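Local coordinates for hypothetical protein ybgI (PDB 1NMO) that forms a toroidal hexamer with a dinuclear metal site in each subunit and may take part in degrading radiation-damaged nucleotides, at residues D58-H64 / I91-H97. Residues are numbered along the deposited sequence; the frame is centred on the assembly and turned at random.
With FE (Fe (III) ion), chain G; FE (Fe (III) ion), chain H.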
loop_
_atom_site.group_PDB
_atom_site.type_symbol
_atom_site.label_atom_id
_atom_site.label_comp_id
_atom_site.label_asym_id
_atom_site.label_seq_id
_atom_site.Cartn_x
_atom_site.Cartn_y
_atom_site.Cartn_z
ATOM N N ASP A 58 -1.402 20.965 37.339
ATOM C CA ASP A 58 -1.825 22.274 37.892
ATOM C C ASP A 58 -1.554 23.432 36.838
ATOM O O ASP A 58 -2.106 24.552 36.921
ATOM C CB ASP A 58 -1.014 22.620 39.126
ATOM C CG ASP A 58 -1.215 21.638 40.239
ATOM O OD1 ASP A 58 -2.378 21.260 40.527
ATOM O OD2 ASP A 58 -0.203 21.254 40.850
ATOM N N ALA A 59 -0.669 23.187 35.884
ATOM C CA ALA A 59 -0.417 24.216 34.880
ATOM C C ALA A 59 -0.046 23.572 33.571
ATOM O O ALA A 59 0.396 22.422 33.522
ATOM C CB ALA A 59 0.690 25.102 35.307
ATOM N N VAL A 60 -0.200 24.344 32.510
ATOM C CA VAL A 60 0.241 23.896 31.199
ATOM C C VAL A 60 1.107 25.006 30.666
ATOM O O VAL A 60 0.738 26.181 30.797
ATOM C CB VAL A 60 -0.912 23.711 30.237
ATOM C CG1 VAL A 60 -0.399 23.440 28.793
ATOM C CG2 VAL A 60 -1.636 22.544 30.700
ATOM N N ILE A 61 2.291 24.656 30.148
ATOM C CA ILE A 61 3.160 25.672 29.572
ATOM C C ILE A 61 3.446 25.277 28.097
ATOM O O ILE A 61 3.715 24.096 27.799
ATOM C CB ILE A 61 4.465 25.814 30.360
ATOM C CG1 ILE A 61 4.174 26.127 31.838
ATOM C CG2 ILE A 61 5.274 26.910 29.681
ATOM C CD1 ILE A 61 5.414 26.399 32.720
ATOM N N VAL A 62 3.369 26.252 27.183
ATOM C CA VAL A 62 3.508 25.986 25.764
ATOM C C VAL A 62 4.216 27.060 24.983
ATOM O O VAL A 62 4.450 28.134 25.526
ATOM C CB VAL A 62 2.116 25.858 25.077
ATOM C CG1 VAL A 62 1.336 24.675 25.614
ATOM C CG2 VAL A 62 1.348 27.108 25.251
ATOM N N HIS A 63 4.631 26.736 23.740
ATOM C CA HIS A 63 5.242 27.728 22.878
ATOM C C HIS A 63 4.137 28.524 22.163
ATOM O O HIS A 63 4.317 29.720 21.923
ATOM C CB HIS A 63 6.117 27.090 21.851
ATOM C CG HIS A 63 6.797 28.060 20.922
ATOM N ND1 HIS A 63 7.268 29.303 21.325
ATOM C CD2 HIS A 63 7.084 27.957 19.592
ATOM C CE1 HIS A 63 7.803 29.921 20.275
ATOM N NE2 HIS A 63 7.699 29.130 19.206
ATOM N N HIS A 64 3.018 27.848 21.824
ATOM C CA HIS A 64 1.855 28.448 21.142
ATOM C C HIS A 64 0.557 28.359 21.980
ATOM O O HIS A 64 -0.142 27.325 22.024
ATOM C CB HIS A 64 1.565 27.747 19.819
ATOM C CG HIS A 64 2.683 27.786 18.837
ATOM N ND1 HIS A 64 3.462 26.683 18.561
ATOM C CD2 HIS A 64 3.144 28.786 18.047
ATOM C CE1 HIS A 64 4.344 26.997 17.636
ATOM N NE2 HIS A 64 4.173 28.262 17.304
ATOM N N ILE A 91 -6.941 24.752 35.713
ATOM C CA ILE A 91 -5.586 24.573 35.232
ATOM C C ILE A 91 -5.052 25.919 34.695
ATOM O O ILE A 91 -5.711 26.524 33.866
ATOM C CB ILE A 91 -5.566 23.539 34.095
ATOM C CG1 ILE A 91 -5.919 22.154 34.586
ATOM C CG2 ILE A 91 -4.214 23.482 33.469
ATOM C CD1 ILE A 91 -5.888 21.100 33.473
ATOM N N ASN A 92 -3.911 26.412 35.201
ATOM C CA ASN A 92 -3.247 27.624 34.638
ATOM C C ASN A 92 -2.627 27.408 33.205
ATOM O O ASN A 92 -1.869 26.451 32.987
ATOM C CB ASN A 92 -2.085 28.073 35.550
ATOM C CG ASN A 92 -2.562 28.443 36.924
ATOM O OD1 ASN A 92 -2.837 29.608 37.205
ATOM N ND2 ASN A 92 -2.745 27.442 37.780
ATOM N N LEU A 93 -2.924 28.240 32.211
ATOM C CA LEU A 93 -2.198 28.031 30.933
ATOM C C LEU A 93 -1.225 29.175 30.804
ATOM O O LEU A 93 -1.633 30.342 30.914
ATOM C CB LEU A 93 -3.078 28.132 29.697
ATOM C CG LEU A 93 -2.319 28.185 28.357
ATOM C CD1 LEU A 93 -1.802 26.780 28.091
ATOM C CD2 LEU A 93 -3.245 28.566 27.185
ATOM N N TYR A 94 0.063 28.874 30.583
ATOM C CA TYR A 94 1.063 29.927 30.349
ATOM C C TYR A 94 1.548 29.564 28.962
ATOM O O TYR A 94 1.508 28.360 28.597
ATOM C CB TYR A 94 2.301 29.795 31.259
ATOM C CG TYR A 94 2.084 29.812 32.783
ATOM C CD1 TYR A 94 1.517 28.749 33.422
ATOM C CD2 TYR A 94 2.493 30.907 33.558
ATOM C CE1 TYR A 94 1.355 28.730 34.824
ATOM C CE2 TYR A 94 2.326 30.922 34.963
ATOM C CZ TYR A 94 1.772 29.825 35.583
ATOM O OH TYR A 94 1.693 29.800 36.977
ATOM N N GLY A 95 1.984 30.581 28.201
ATOM C CA GLY A 95 2.588 30.429 26.876
ATOM C C GLY A 95 3.706 31.504 26.732
ATOM O O GLY A 95 3.562 32.616 27.280
ATOM N N TRP A 96 4.845 31.183 26.092
ATOM C CA TRP A 96 5.895 32.141 25.776
ATOM C C TRP A 96 6.214 31.939 24.290
ATOM O O TRP A 96 6.724 30.890 23.888
ATOM C CB TRP A 96 7.158 31.918 26.595
ATOM C CG TRP A 96 7.071 32.583 27.918
ATOM C CD1 TRP A 96 7.379 33.876 28.197
ATOM C CD2 TRP A 96 6.513 32.035 29.132
ATOM N NE1 TRP A 96 7.050 34.180 29.487
ATOM C CE2 TRP A 96 6.516 33.071 30.089
ATOM C CE3 TRP A 96 6.014 30.758 29.499
ATOM C CZ2 TRP A 96 6.038 32.894 31.378
ATOM C CZ3 TRP A 96 5.538 30.567 30.766
ATOM C CH2 TRP A 96 5.549 31.644 31.710
ATOM N N HIS A 97 5.922 32.938 23.461
ATOM C CA HIS A 97 6.172 32.852 22.027
ATOM C C HIS A 97 7.599 33.365 21.681
ATOM O O HIS A 97 8.566 32.664 21.986
ATOM C CB HIS A 97 5.072 33.620 21.275
ATOM C CG HIS A 97 5.085 33.436 19.789
ATOM N ND1 HIS A 97 5.103 34.506 18.909
ATOM C CD2 HIS A 97 5.141 32.317 19.019
ATOM C CE1 HIS A 97 5.182 34.056 17.665
ATOM N NE2 HIS A 97 5.204 32.733 17.700
HETATM FE FE FE G . 5.864 28.479 16.018
HETATM FE FE FE H . 8.465 30.017 16.963
HETATM O O HOH W 1 9.526 31.142 15.162
#
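H63 ND1 donates to W96 O at 3.1 Å, in the carbonyl plane and on a lone pair. H63 NE2 binds one iron at 2.5 Å. With CG anti to the backbone N (chi1 -180°), the ring is placed to meet both. The two bonds, one at each nitrogen, restrain the ring's rotation. H64 NE2 binds the second iron at 2.1 Å. D101 and a water join H63 on its iron, H215 joins H64 on the other, and E219 binds both. The H97 ring lies near parallel to that of H63 but slid aside, barely overlapping, and H97 ND1 hydrogen-bonds to D21.

Strands 59-62 and 92-95 run parallel, joined through helix 78-88 as a beta-alpha-beta unit, and the irons sit beyond their C-terminal ends. On one face, A59 CB meets the edge of the Y94 ring at CE1, 3.7 Å away. I61 CG2 touches the edge of the W96 indole at CZ3. On the other face, V60 CG1 packs on L93 CD1, and helix 46-54 covers V60 and V62. At the far end, D58 O accepts from N92 N and N92 ND2, the latter almost straight at 177°; G31 also holds the N92 amide.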